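Local coordinates for flavin reductase (Uncultured bacterium, PDB 5CHO), which supplies reduced flavin, most likely FADH2 made at the expense of a nicotinamide cofactor, to the halogenase partner of a bacterial two-component tryptophan halogenase, at the interface of chains A and B. Sequence-based numbering; all coordinates share one arbitrary frame. Chains: chain A/B, Flavin reductase.

Contact 1: the interface of chains A and B. Residues chain A 74, 147, 167-171; chain B 31, 37, 40-41.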
ATOM      1  N   PRO A  74      -7.888 -14.324  -5.618  1.00 46.48           N
ATOM      2  CA  PRO A  74      -6.654 -13.791  -5.032  1.00 45.34           C
ATOM      3  C   PRO A  74      -6.002 -12.737  -5.931  1.00 43.98           C
ATOM      4  O   PRO A  74      -5.448 -13.081  -6.977  1.00 40.47           O
ATOM      5  CB  PRO A  74      -5.770 -15.031  -4.899  1.00 44.49           C
ATOM      6  CG  PRO A  74      -6.227 -15.924  -5.992  1.00 47.34           C
ATOM      7  CD  PRO A  74      -7.704 -15.690  -6.135  1.00 44.77           C
ATOM      8  N   PHE A 147       5.650 -13.765  -4.776  1.00 34.54           N
ATOM      9  CA  PHE A 147       4.382 -13.877  -5.489  1.00 29.63           C
ATOM     10  C   PHE A 147       4.648 -13.971  -6.984  1.00 34.82           C
ATOM     11  O   PHE A 147       5.555 -13.315  -7.494  1.00 35.29           O
ATOM     12  CB  PHE A 147       3.456 -12.679  -5.241  1.00 27.61           C
ATOM     13  CG  PHE A 147       3.142 -12.418  -3.796  1.00 33.34           C
ATOM     14  CD1 PHE A 147       2.019 -12.973  -3.195  1.00 35.89           C
ATOM     15  CD2 PHE A 147       3.973 -11.607  -3.037  1.00 29.61           C
ATOM     16  CE1 PHE A 147       1.733 -12.721  -1.862  1.00 29.79           C
ATOM     17  CE2 PHE A 147       3.689 -11.349  -1.711  1.00 30.94           C
ATOM     18  CZ  PHE A 147       2.570 -11.910  -1.121  1.00 33.68           C
ATOM     19  N   LEU A 167      -3.064 -13.831  -8.500  1.00 38.07           N
ATOM     20  CA  LEU A 167      -1.977 -14.677  -8.035  1.00 40.77           C
ATOM     21  C   LEU A 167      -2.007 -16.048  -8.702  1.00 43.30           C
ATOM     22  O   LEU A 167      -3.064 -16.669  -8.808  1.00 47.99           O
ATOM     23  CB  LEU A 167      -2.047 -14.827  -6.509  1.00 37.97           C
ATOM     24  CG  LEU A 167      -1.855 -13.523  -5.724  1.00 42.07           C
ATOM     25  CD1 LEU A 167      -1.870 -13.743  -4.217  1.00 36.13           C
ATOM     26  CD2 LEU A 167      -0.573 -12.836  -6.148  1.00 43.26           C
ATOM     27  N   LEU A 168      -0.838 -16.511  -9.144  1.00 45.08           N
ATOM     28  CA  LEU A 168      -0.678 -17.873  -9.645  1.00 44.60           C
ATOM     29  C   LEU A 168       0.024 -18.681  -8.575  1.00 48.13           C
ATOM     30  O   LEU A 168      -0.248 -19.868  -8.399  1.00 55.32           O
ATOM     31  CB  LEU A 168       0.122 -17.910 -10.947  1.00 39.09           C
ATOM     32  CG  LEU A 168      -0.168 -16.832 -11.986  1.00 41.14           C
ATOM     33  CD1 LEU A 168       0.825 -16.973 -13.141  1.00 45.66           C
ATOM     34  CD2 LEU A 168      -1.597 -16.947 -12.463  1.00 39.51           C
ATOM     35  N   THR A 169       0.934 -18.023  -7.866  1.00 42.91           N
ATOM     36  CA  THR A 169       1.603 -18.621  -6.724  1.00 42.08           C
ATOM     37  C   THR A 169       1.882 -17.569  -5.668  1.00 40.85           C
ATOM     38  O   THR A 169       1.937 -16.372  -5.949  1.00 39.64           O
ATOM     39  CB  THR A 169       2.946 -19.288  -7.095  1.00 42.78           C
ATOM     40  OG1 THR A 169       3.855 -18.304  -7.604  1.00 46.38           O
ATOM     41  CG2 THR A 169       2.748 -20.385  -8.129  1.00 45.24           C
ATOM     42  N   ALA A 170       2.061 -18.044  -4.448  1.00 38.51           N
ATOM     43  CA  ALA A 170       2.393 -17.195  -3.325  1.00 38.42           C
ATOM     44  C   ALA A 170       3.045 -18.090  -2.293  1.00 43.96           C
ATOM     45  O   ALA A 170       2.649 -19.243  -2.119  1.00 50.15           O
ATOM     46  CB  ALA A 170       1.162 -16.504  -2.768  1.00 37.02           C
ATOM     47  N   GLU A 171       4.039 -17.551  -1.605  1.00 47.63           N
ATOM     48  CA  GLU A 171       4.864 -18.352  -0.722  1.00 47.12           C
ATOM     49  C   GLU A 171       5.546 -17.452   0.280  1.00 46.53           C
ATOM     50  O   GLU A 171       6.155 -16.449  -0.090  1.00 44.63           O
ATOM     51  CB  GLU A 171       5.913 -19.127  -1.520  1.00 42.86           C
ATOM     52  CG  GLU A 171       6.781 -20.047  -0.677  1.00 51.23           C
ATOM     53  CD  GLU A 171       7.877 -20.707  -1.490  1.00 60.90           C
ATOM     54  OE1 GLU A 171       7.916 -20.499  -2.721  1.00 58.56           O
ATOM     55  OE2 GLU A 171       8.703 -21.431  -0.898  1.00 63.37           O
TER
ATOM     56  N   LEU B  31      -3.591 -21.390  -1.861  1.00 80.09           N
ATOM     57  CA  LEU B  31      -4.055 -20.137  -2.438  1.00 77.81           C
ATOM     58  C   LEU B  31      -5.548 -19.902  -2.223  1.00 80.03           C
ATOM     59  O   LEU B  31      -6.015 -18.765  -2.281  1.00 78.06           O
ATOM     60  CB  LEU B  31      -3.741 -20.115  -3.934  1.00 71.99           C
ATOM     61  CG  LEU B  31      -2.269 -20.029  -4.338  1.00 72.71           C
ATOM     62  CD1 LEU B  31      -2.134 -20.070  -5.849  1.00 66.72           C
ATOM     63  CD2 LEU B  31      -1.642 -18.758  -3.784  1.00 66.13           C
ATOM     64  N   LEU B  37      -3.113 -17.378   3.049  1.00 59.11           N
ATOM     65  CA  LEU B  37      -2.816 -16.295   2.115  1.00 56.92           C
ATOM     66  C   LEU B  37      -2.729 -14.963   2.843  1.00 54.44           C
ATOM     67  O   LEU B  37      -1.889 -14.126   2.510  1.00 52.01           O
ATOM     68  CB  LEU B  37      -3.876 -16.236   1.012  1.00 56.55           C
ATOM     69  CG  LEU B  37      -3.686 -15.287  -0.178  1.00 56.67           C
ATOM     70  CD1 LEU B  37      -2.325 -15.415  -0.858  1.00 49.42           C
ATOM     71  CD2 LEU B  37      -4.803 -15.552  -1.178  1.00 52.39           C
ATOM     72  N   ILE B  40       0.699 -14.744   4.176  1.00 38.31           N
ATOM     73  CA  ILE B  40       1.754 -14.365   3.242  1.00 45.09           C
ATOM     74  C   ILE B  40       1.687 -12.856   3.010  1.00 42.51           C
ATOM     75  O   ILE B  40       2.705 -12.166   3.070  1.00 38.40           O
ATOM     76  CB  ILE B  40       1.654 -15.101   1.886  1.00 42.46           C
ATOM     77  CG1 ILE B  40       1.388 -16.597   2.095  1.00 39.47           C
ATOM     78  CG2 ILE B  40       2.936 -14.869   1.074  1.00 40.38           C
ATOM     79  CD1 ILE B  40       1.226 -17.393   0.810  1.00 44.51           C
ATOM     80  N   PHE B  41       0.484 -12.360   2.726  1.00 40.33           N
ATOM     81  CA  PHE B  41       0.238 -10.923   2.637  1.00 38.46           C
ATOM     82  C   PHE B  41       0.803 -10.140   3.813  1.00 43.66           C
ATOM     83  O   PHE B  41       1.261  -9.013   3.637  1.00 42.82           O
ATOM     84  CB  PHE B  41      -1.265 -10.631   2.558  1.00 36.80           C
ATOM     85  CG  PHE B  41      -1.907 -10.957   1.232  1.00 45.91           C
ATOM     86  CD1 PHE B  41      -1.161 -11.148   0.077  1.00 36.83           C
ATOM     87  CD2 PHE B  41      -3.285 -11.060   1.153  1.00 47.41           C
ATOM     88  CE1 PHE B  41      -1.786 -11.434  -1.125  1.00 42.91           C
ATOM     89  CE2 PHE B  41      -3.912 -11.347  -0.042  1.00 41.83           C
ATOM     90  CZ  PHE B  41      -3.165 -11.536  -1.181  1.00 44.58           C
TER
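The rings of A:Phe147 and B:Phe41 meet rim to rim, not face to face: CE1 of A:Phe147 lies 3.8 Å from CE1 of B:Phe41, the side chains cross at about a right angle, and the ring planes are tilted by about 30°. On one face B:Phe41 carries the branch carbon CG of B:Leu37 from its own helix, 3.8 Å above the plane and shifted toward the rim. CD1 of A:Leu167 approaches CE1 of B:Phe41 tip to tip at 3.9 Å, somewhat off the ring plane. The ring of A:Phe147 is met at CZ by the CG2 branch of B:Ile40 (3.7 Å), a methyl that stands over the CZ rim of one face as the two side chains slide past each other. With CG1 anti to the carbonyl carbon (chi1 -45°), B:Ile40 sends its other branch, CD1, onto CB of A:Ala170 at 3.7 Å. B:Leu31, which hides the most surface in this patch, sets CD2 against the same CB of A:Ala170, also at 3.7 Å, and lays CD1 by the backbone carbonyl of A:Leu168. B:Leu37 forks between two partners, CD1 against CD1 of A:Leu167 and CD2 against CB of A:Pro74 (3.9 Å). No polar pair bridges the chains here, so the patch holds by apolar fit. Helix 34-41 of chain B, with B:Leu31 ahead of it, lies against strands 74-81, 145-157, 160-167 and 169-172 of chain A.

Contact 2: the interface of chains A and B. Residues chain A 79, 157-160, 162; chain B 69-70, 75, 77, 152, 164.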
ATOM      1  N   CYS A  79       1.359   0.097  -8.341  1.00 27.58           N
ATOM      2  CA  CYS A  79       1.225   1.301  -9.153  1.00 25.78           C
ATOM      3  C   CYS A  79       2.552   1.616  -9.824  1.00 32.49           C
ATOM      4  O   CYS A  79       3.569   1.787  -9.154  1.00 30.05           O
ATOM      5  CB  CYS A  79       0.764   2.482  -8.305  1.00 28.34           C
ATOM      6  SG  CYS A  79      -0.771   2.174  -7.410  1.00 33.57           S
ATOM      7  N   ALA A 157      -4.588   5.897 -13.796  1.00 39.22           N
ATOM      8  CA  ALA A 157      -4.491   6.546 -12.496  1.00 35.79           C
ATOM      9  C   ALA A 157      -3.499   7.705 -12.573  1.00 33.48           C
ATOM     10  O   ALA A 157      -2.483   7.716 -11.878  1.00 31.55           O
ATOM     11  CB  ALA A 157      -4.079   5.551 -11.427  1.00 29.22           C
ATOM     12  N   GLY A 158      -3.800   8.679 -13.424  1.00 30.66           N
ATOM     13  CA  GLY A 158      -2.937   9.833 -13.605  1.00 29.62           C
ATOM     14  C   GLY A 158      -1.597   9.465 -14.217  1.00 31.62           C
ATOM     15  O   GLY A 158      -1.544   8.814 -15.260  1.00 39.14           O
ATOM     16  N   ASP A 159      -0.509   9.879 -13.572  1.00 34.10           N
ATOM     17  CA  ASP A 159       0.827   9.638 -14.111  1.00 31.38           C
ATOM     18  C   ASP A 159       1.330   8.221 -13.785  1.00 34.69           C
ATOM     19  O   ASP A 159       2.463   7.864 -14.111  1.00 35.11           O
ATOM     20  CB  ASP A 159       1.808  10.703 -13.604  1.00 26.88           C
ATOM     21  CG  ASP A 159       1.921  10.745 -12.086  1.00 35.21           C
ATOM     22  OD1 ASP A 159       1.756   9.700 -11.420  1.00 34.23           O
ATOM     23  OD2 ASP A 159       2.190  11.842 -11.557  1.00 40.05           O
ATOM     24  N   HIS A 160       0.480   7.434 -13.130  1.00 31.55           N
ATOM     25  CA  HIS A 160       0.728   6.010 -12.905  1.00 30.92           C
ATOM     26  C   HIS A 160      -0.408   5.201 -13.505  1.00 33.45           C
ATOM     27  O   HIS A 160      -1.460   5.747 -13.839  1.00 36.41           O
ATOM     28  CB  HIS A 160       0.838   5.673 -11.412  1.00 28.29           C
ATOM     29  CG  HIS A 160       2.155   6.023 -10.793  1.00 30.85           C
ATOM     30  ND1 HIS A 160       2.634   7.311 -10.728  1.00 29.09           N
ATOM     31  CD2 HIS A 160       3.073   5.246 -10.167  1.00 27.12           C
ATOM     32  CE1 HIS A 160       3.803   7.311 -10.109  1.00 35.77           C
ATOM     33  NE2 HIS A 160       4.092   6.071  -9.762  1.00 31.39           N
ATOM     34  N   ILE A 162      -2.519   1.525 -12.374  1.00 27.28           N
ATOM     35  CA  ILE A 162      -2.687   0.508 -11.348  1.00 26.27           C
ATOM     36  C   ILE A 162      -2.764  -0.860 -12.008  1.00 33.54           C
ATOM     37  O   ILE A 162      -3.710  -1.152 -12.738  1.00 35.55           O
ATOM     38  CB  ILE A 162      -3.955   0.755 -10.505  1.00 31.38           C
ATOM     39  CG1 ILE A 162      -3.867   2.116  -9.804  1.00 30.06           C
ATOM     40  CG2 ILE A 162      -4.133  -0.345  -9.467  1.00 28.49           C
ATOM     41  CD1 ILE A 162      -5.209   2.662  -9.347  1.00 25.38           C
TER
ATOM     42  N   VAL B  69      -0.586   7.268  -5.185  1.00 28.42           N
ATOM     43  CA  VAL B  69      -0.751   6.784  -6.556  1.00 28.75           C
ATOM     44  C   VAL B  69      -0.119   7.694  -7.611  1.00 29.42           C
ATOM     45  O   VAL B  69       0.578   7.220  -8.508  1.00 32.06           O
ATOM     46  CB  VAL B  69      -2.244   6.608  -6.891  1.00 23.67           C
ATOM     47  CG1 VAL B  69      -2.436   6.317  -8.370  1.00 25.44           C
ATOM     48  CG2 VAL B  69      -2.843   5.501  -6.040  1.00 27.39           C
ATOM     49  N   SER B  70      -0.361   8.995  -7.500  1.00 29.15           N
ATOM     50  CA  SER B  70       0.045   9.930  -8.541  1.00 30.21           C
ATOM     51  C   SER B  70       0.291  11.313  -7.948  1.00 35.72           C
ATOM     52  O   SER B  70      -0.290  11.659  -6.921  1.00 35.26           O
ATOM     53  CB  SER B  70      -1.022  10.001  -9.638  1.00 33.63           C
ATOM     54  OG  SER B  70      -0.810  11.106 -10.503  1.00 33.35           O
ATOM     55  N   LEU B  75      -3.056  11.837  -6.559  1.00 31.80           N
ATOM     56  CA  LEU B  75      -4.000  10.747  -6.311  1.00 26.39           C
ATOM     57  C   LEU B  75      -3.530   9.780  -5.224  1.00 31.28           C
ATOM     58  O   LEU B  75      -2.333   9.558  -5.044  1.00 31.73           O
ATOM     59  CB  LEU B  75      -4.247   9.930  -7.584  1.00 30.94           C
ATOM     60  CG  LEU B  75      -4.825  10.587  -8.840  1.00 29.54           C
ATOM     61  CD1 LEU B  75      -5.015   9.536  -9.932  1.00 30.05           C
ATOM     62  CD2 LEU B  75      -6.126  11.306  -8.541  1.00 31.04           C
ATOM     63  N   LEU B  77      -5.149   5.840  -3.281  1.00 28.91           N
ATOM     64  CA  LEU B  77      -6.206   4.833  -3.327  1.00 28.55           C
ATOM     65  C   LEU B  77      -6.316   4.063  -2.020  1.00 27.75           C
ATOM     66  O   LEU B  77      -5.358   3.995  -1.257  1.00 26.06           O
ATOM     67  CB  LEU B  77      -5.972   3.873  -4.506  1.00 28.48           C
ATOM     68  CG  LEU B  77      -4.795   2.882  -4.480  1.00 24.63           C
ATOM     69  CD1 LEU B  77      -5.053   1.698  -3.554  1.00 24.25           C
ATOM     70  CD2 LEU B  77      -4.439   2.400  -5.886  1.00 25.44           C
ATOM     71  N   TRP B 152     -12.582   9.770  -7.183  1.00 34.85           N
ATOM     72  CA  TRP B 152     -12.267   9.937  -8.589  1.00 37.30           C
ATOM     73  C   TRP B 152     -12.881   8.777  -9.359  1.00 35.59           C
ATOM     74  O   TRP B 152     -13.706   8.975 -10.254  1.00 38.70           O
ATOM     75  CB  TRP B 152     -10.746  10.006  -8.746  1.00 39.46           C
ATOM     76  CG  TRP B 152     -10.230  10.444 -10.075  1.00 43.88           C
ATOM     77  CD1 TRP B 152     -10.274  11.702 -10.602  1.00 53.70           C
ATOM     78  CD2 TRP B 152      -9.516   9.639 -11.022  1.00 49.47           C
ATOM     79  NE1 TRP B 152      -9.661  11.723 -11.833  1.00 60.83           N
ATOM     80  CE2 TRP B 152      -9.187  10.468 -12.114  1.00 57.11           C
ATOM     81  CE3 TRP B 152      -9.136   8.293 -11.059  1.00 44.46           C
ATOM     82  CZ2 TRP B 152      -8.500   9.995 -13.229  1.00 52.55           C
ATOM     83  CZ3 TRP B 152      -8.456   7.825 -12.168  1.00 48.00           C
ATOM     84  CH2 TRP B 152      -8.145   8.674 -13.238  1.00 47.98           C
ATOM     85  N   VAL B 164     -10.125   5.284  -5.838  1.00 30.98           N
ATOM     86  CA  VAL B 164      -9.089   6.264  -6.156  1.00 26.87           C
ATOM     87  C   VAL B 164      -9.586   7.655  -5.799  1.00 29.52           C
ATOM     88  O   VAL B 164     -10.635   8.082  -6.277  1.00 29.14           O
ATOM     89  CB  VAL B 164      -8.703   6.231  -7.660  1.00 31.92           C
ATOM     90  CG1 VAL B 164      -7.537   7.172  -7.944  1.00 30.09           C
ATOM     91  CG2 VAL B 164      -8.369   4.815  -8.110  1.00 26.36           C
TER
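B:Val69 and A:Ala157 pack methyl to methyl where two flavin-reductase-like domains meet; CG1 of B:Val69 stands 3.6 Å from CB of A:Ala157. Chain A contributes the Gly-Asp-His motif of this family, A:Gly158 to A:His160, in the turn from strand 145-157 into strand 160-167. B:Val69, which hides the most surface in this patch, has CG1 anti to its backbone N (chi1 171°), which turns that methyl to A:Ala157 and the other, CG2, toward SG of A:Cys79. Its carbonyl oxygen sits over the face of the A:His160 imidazole, above the ring and not in its plane, so no hydrogen bond to ND1 is implied. The ND1 position of A:His160 is engaged within its own chain by OD1 of A:Asp159 at 2.6 Å, nearly in the ring plane but on the anti side of the carboxylate. That bond should limit rotation of the imidazole. A:Ala157 is further covered by CD1 of B:Leu75, alongside its backbone, with the tip of B:Trp152 more distant. OG of B:Ser70 lies over the face of the A:Asp159 carboxylate, 3.1 Å from OD1, so a hydrogen bond there is doubtful; the amide N of A:Asp159 gives OG a weak one. Beyond B:Val69, CD1 of A:Ile162 reaches tip to tip for CD2 of B:Leu77 at 3.6 Å and for CG2 of B:Val164 at 4.0 Å.

Contact 3: the interface of chains A and B. Residues chain A 144, 172, 175, 178, 189-191; chain B 43, 45, 182-183, 187.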
ATOM      1  N   LEU A 144      11.310 -11.967   2.188  1.00 34.86           N
ATOM      2  CA  LEU A 144      10.313 -12.384   3.163  1.00 30.36           C
ATOM      3  C   LEU A 144       9.198 -13.198   2.510  1.00 36.66           C
ATOM      4  O   LEU A 144       8.591 -14.049   3.157  1.00 35.75           O
ATOM      5  CB  LEU A 144       9.730 -11.164   3.878  1.00 31.38           C
ATOM      6  CG  LEU A 144      10.752 -10.318   4.646  1.00 32.13           C
ATOM      7  CD1 LEU A 144      10.058  -9.177   5.380  1.00 26.54           C
ATOM      8  CD2 LEU A 144      11.588 -11.167   5.594  1.00 30.98           C
ATOM      9  N   ARG A 172       5.430 -17.807   1.552  1.00 42.63           N
ATOM     10  CA  ARG A 172       6.088 -17.051   2.601  1.00 38.34           C
ATOM     11  C   ARG A 172       7.329 -17.778   3.090  1.00 44.80           C
ATOM     12  O   ARG A 172       7.306 -18.992   3.288  1.00 52.98           O
ATOM     13  CB  ARG A 172       5.162 -16.813   3.778  1.00 36.40           C
ATOM     14  CG  ARG A 172       5.764 -15.840   4.749  1.00 40.12           C
ATOM     15  CD  ARG A 172       4.810 -15.483   5.840  1.00 40.62           C
ATOM     16  NE  ARG A 172       5.314 -14.356   6.610  1.00 39.77           N
ATOM     17  CZ  ARG A 172       4.754 -13.910   7.726  1.00 38.83           C
ATOM     18  NH1 ARG A 172       3.683 -14.516   8.223  1.00 35.85           N
ATOM     19  NH2 ARG A 172       5.283 -12.870   8.356  1.00 35.84           N
ATOM     20  N   ARG A 175      10.611 -15.706   8.610  1.00 41.15           N
ATOM     21  CA  ARG A 175      10.421 -14.371   9.129  1.00 47.62           C
ATOM     22  C   ARG A 175      11.733 -13.862   9.683  1.00 47.45           C
ATOM     23  O   ARG A 175      12.377 -14.527  10.494  1.00 52.42           O
ATOM     24  CB  ARG A 175       9.344 -14.362  10.202  1.00 45.38           C
ATOM     25  CG  ARG A 175       7.970 -14.627   9.653  1.00 51.09           C
ATOM     26  CD  ARG A 175       6.991 -14.870  10.774  1.00 48.04           C
ATOM     27  NE  ARG A 175       6.968 -13.768  11.731  1.00 48.54           N
ATOM     28  CZ  ARG A 175       6.278 -13.786  12.865  1.00 47.00           C
ATOM     29  NH1 ARG A 175       5.561 -14.851  13.191  1.00 53.64           N
ATOM     30  NH2 ARG A 175       6.313 -12.740  13.679  1.00 46.02           N
ATOM     31  N   ALA A 178      12.465  -6.832   8.560  1.00 37.54           N
ATOM     32  CA  ALA A 178      11.845  -6.379   7.324  1.00 32.18           C
ATOM     33  C   ALA A 178      12.357  -5.013   6.899  1.00 31.89           C
ATOM     34  O   ALA A 178      12.677  -4.165   7.733  1.00 30.88           O
ATOM     35  CB  ALA A 178      10.338  -6.340   7.494  1.00 27.24           C
ATOM     36  N   LEU A 189      12.748  -3.195  10.377  1.00 36.77           N
ATOM     37  CA  LEU A 189      11.678  -3.522  11.311  1.00 35.51           C
ATOM     38  C   LEU A 189      11.971  -4.896  11.896  1.00 37.97           C
ATOM     39  O   LEU A 189      11.947  -5.885  11.167  1.00 35.15           O
ATOM     40  CB  LEU A 189      10.317  -3.515  10.618  1.00 36.36           C
ATOM     41  CG  LEU A 189       9.138  -3.834  11.543  1.00 36.64           C
ATOM     42  CD1 LEU A 189       8.778  -2.629  12.414  1.00 33.70           C
ATOM     43  CD2 LEU A 189       7.938  -4.328  10.756  1.00 30.75           C
ATOM     44  N   PRO A 190      12.256  -4.965  13.210  1.00 46.76           N
ATOM     45  CA  PRO A 190      12.627  -6.269  13.767  1.00 43.03           C
ATOM     46  C   PRO A 190      11.485  -7.264  13.678  1.00 43.40           C
ATOM     47  O   PRO A 190      10.336  -6.898  13.908  1.00 46.10           O
ATOM     48  CB  PRO A 190      12.951  -5.953  15.236  1.00 46.99           C
ATOM     49  CG  PRO A 190      13.162  -4.472  15.292  1.00 48.10           C
ATOM     50  CD  PRO A 190      12.259  -3.911  14.241  1.00 45.79           C
ATOM     51  N   ASP A 191      11.800  -8.508  13.345  1.00 42.72           N
ATOM     52  CA  ASP A 191      10.799  -9.557  13.312  1.00 48.15           C
ATOM     53  C   ASP A 191      11.501 -10.897  13.400  1.00 55.99           C
ATOM     54  O   ASP A 191      12.582 -11.076  12.841  1.00 55.03           O
ATOM     55  CB  ASP A 191       9.962  -9.459  12.031  1.00 44.02           C
ATOM     56  CG  ASP A 191       8.746 -10.370  12.048  1.00 46.37           C
ATOM     57  OD1 ASP A 191       8.146 -10.551  13.128  1.00 50.50           O
ATOM     58  OD2 ASP A 191       8.391 -10.908  10.977  1.00 50.46           O
TER
ATOM     59  N   SER B  43       3.412 -10.415   5.424  1.00 30.79           N
ATOM     60  CA  SER B  43       4.861 -10.230   5.379  1.00 39.88           C
ATOM     61  C   SER B  43       5.229  -8.824   4.905  1.00 32.56           C
ATOM     62  O   SER B  43       6.306  -8.316   5.213  1.00 35.98           O
ATOM     63  CB  SER B  43       5.497 -11.268   4.454  1.00 32.05           C
ATOM     64  OG  SER B  43       5.187 -10.991   3.098  1.00 44.98           O
ATOM     65  N   ALA B  45       4.915  -5.083   5.348  1.00 30.58           N
ATOM     66  CA  ALA B  45       4.597  -4.106   6.384  1.00 29.12           C
ATOM     67  C   ALA B  45       3.822  -2.905   5.829  1.00 29.01           C
ATOM     68  O   ALA B  45       3.962  -2.539   4.661  1.00 29.61           O
ATOM     69  CB  ALA B  45       5.873  -3.630   7.059  1.00 28.85           C
ATOM     70  N   HIS B 182       2.427  -5.419  10.802  1.00 34.25           N
ATOM     71  CA  HIS B 182       3.270  -6.407  10.122  1.00 34.28           C
ATOM     72  C   HIS B 182       3.181  -7.766  10.804  1.00 36.49           C
ATOM     73  O   HIS B 182       3.193  -7.856  12.034  1.00 36.54           O
ATOM     74  CB  HIS B 182       4.729  -5.950  10.085  1.00 29.63           C
ATOM     75  CG  HIS B 182       5.639  -6.919   9.397  1.00 33.91           C
ATOM     76  ND1 HIS B 182       6.572  -7.674  10.073  1.00 34.22           N
ATOM     77  CD2 HIS B 182       5.749  -7.263   8.092  1.00 34.48           C
ATOM     78  CE1 HIS B 182       7.219  -8.442   9.215  1.00 34.82           C
ATOM     79  NE2 HIS B 182       6.739  -8.211   8.005  1.00 35.61           N
ATOM     80  N   SER B 183       3.117  -8.815   9.991  1.00 39.29           N
ATOM     81  CA  SER B 183       2.964 -10.182  10.482  1.00 40.66           C
ATOM     82  C   SER B 183       1.731 -10.278  11.387  1.00 42.17           C
ATOM     83  O   SER B 183       1.714 -11.028  12.362  1.00 48.06           O
ATOM     84  CB  SER B 183       4.236 -10.652  11.213  1.00 39.73           C
ATOM     85  OG  SER B 183       5.153 -11.237  10.303  1.00 49.56           O
ATOM     86  N   ARG B 187       2.809  -2.681  15.547  1.00 41.98           N
ATOM     87  CA  ARG B 187       4.188  -2.413  15.896  1.00 35.26           C
ATOM     88  C   ARG B 187       4.361  -0.899  15.946  1.00 32.64           C
ATOM     89  O   ARG B 187       3.602  -0.164  15.314  1.00 35.83           O
ATOM     90  CB  ARG B 187       5.131  -3.029  14.854  1.00 41.67           C
ATOM     91  CG  ARG B 187       4.944  -4.553  14.536  1.00 43.74           C
ATOM     92  CD  ARG B 187       5.533  -5.505  15.583  1.00 45.77           C
ATOM     93  NE  ARG B 187       6.828  -5.028  16.054  1.00 64.74           N
ATOM     94  CZ  ARG B 187       8.009  -5.317  15.520  1.00 68.24           C
ATOM     95  NH1 ARG B 187       8.109  -6.103  14.461  1.00 53.80           N
ATOM     96  NH2 ARG B 187       9.101  -4.802  16.062  1.00 80.27           N
TER
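B:Ser183, which meets A:Arg172, adopts left-handed helical backbone angles (phi 55°, psi 35°) just after strand 178-182, whereas A:Pro190 and A:Asp191 run extended beyond strand 185-189. The extended chain of A:Arg172 delivers NH2 to the hydroxyl OG of B:Ser183 at a short 2.5 Å, with the oxygen in the guanidinium plane. CD of A:Arg175 covers one face of this guanidinium, and B:Ser43 lies toward the other. Bent at chi3 (56°), A:Arg175 clasps A:Asp191 side-on within chain A: NH2 forms a salt bridge to OD1 at 2.9 Å through the syn lone pair, and NE bonds to OD2. The held carboxylate lies by CE1 of B:His182, and its OD2 receives a weak hydrogen bond from OG of B:Ser183. An alanine in place of A:Arg175 would probably leave the A:Asp191 carboxylate without its two-nitrogen clamp, free to turn away from B:His182 and B:Ser183. NE2 of B:His182 makes a bent bond to the backbone O of B:Ser43 at 2.8 Å, in the ring plane but above the carbonyl plane, which should limit ring rotation. A:Leu189 and B:His182 slide past each other in opposite directions, CD2 3.7 Å from CB. The twice-bent chain of B:Arg187 brings NH1 nearly along the C=O axis of A:Pro190, at a doubtfully short separation that carries no weight. These contacts fasten the C-terminal segment of one subunit to its neighbour and are likely to steady the two-chain assembly.

The centres of contact 1 and contact 3 are about 16 Å apart, while contact 2 lies about 24 Å from contact 1 and 27 Å from contact 3. Contact 1 and contact 2 both draw on chain A strands 145-157 and 160-167 as well as 74-81, so the same strands touch chain B at two distant places. Contact 1 runs into contact 3 along strand 169-172 of chain A and along chain B from helix 34-41 to the loop after it. The two-fold symmetry repeats all three with the chains exchanged, and apolar and polar patches together probably secure the dimer.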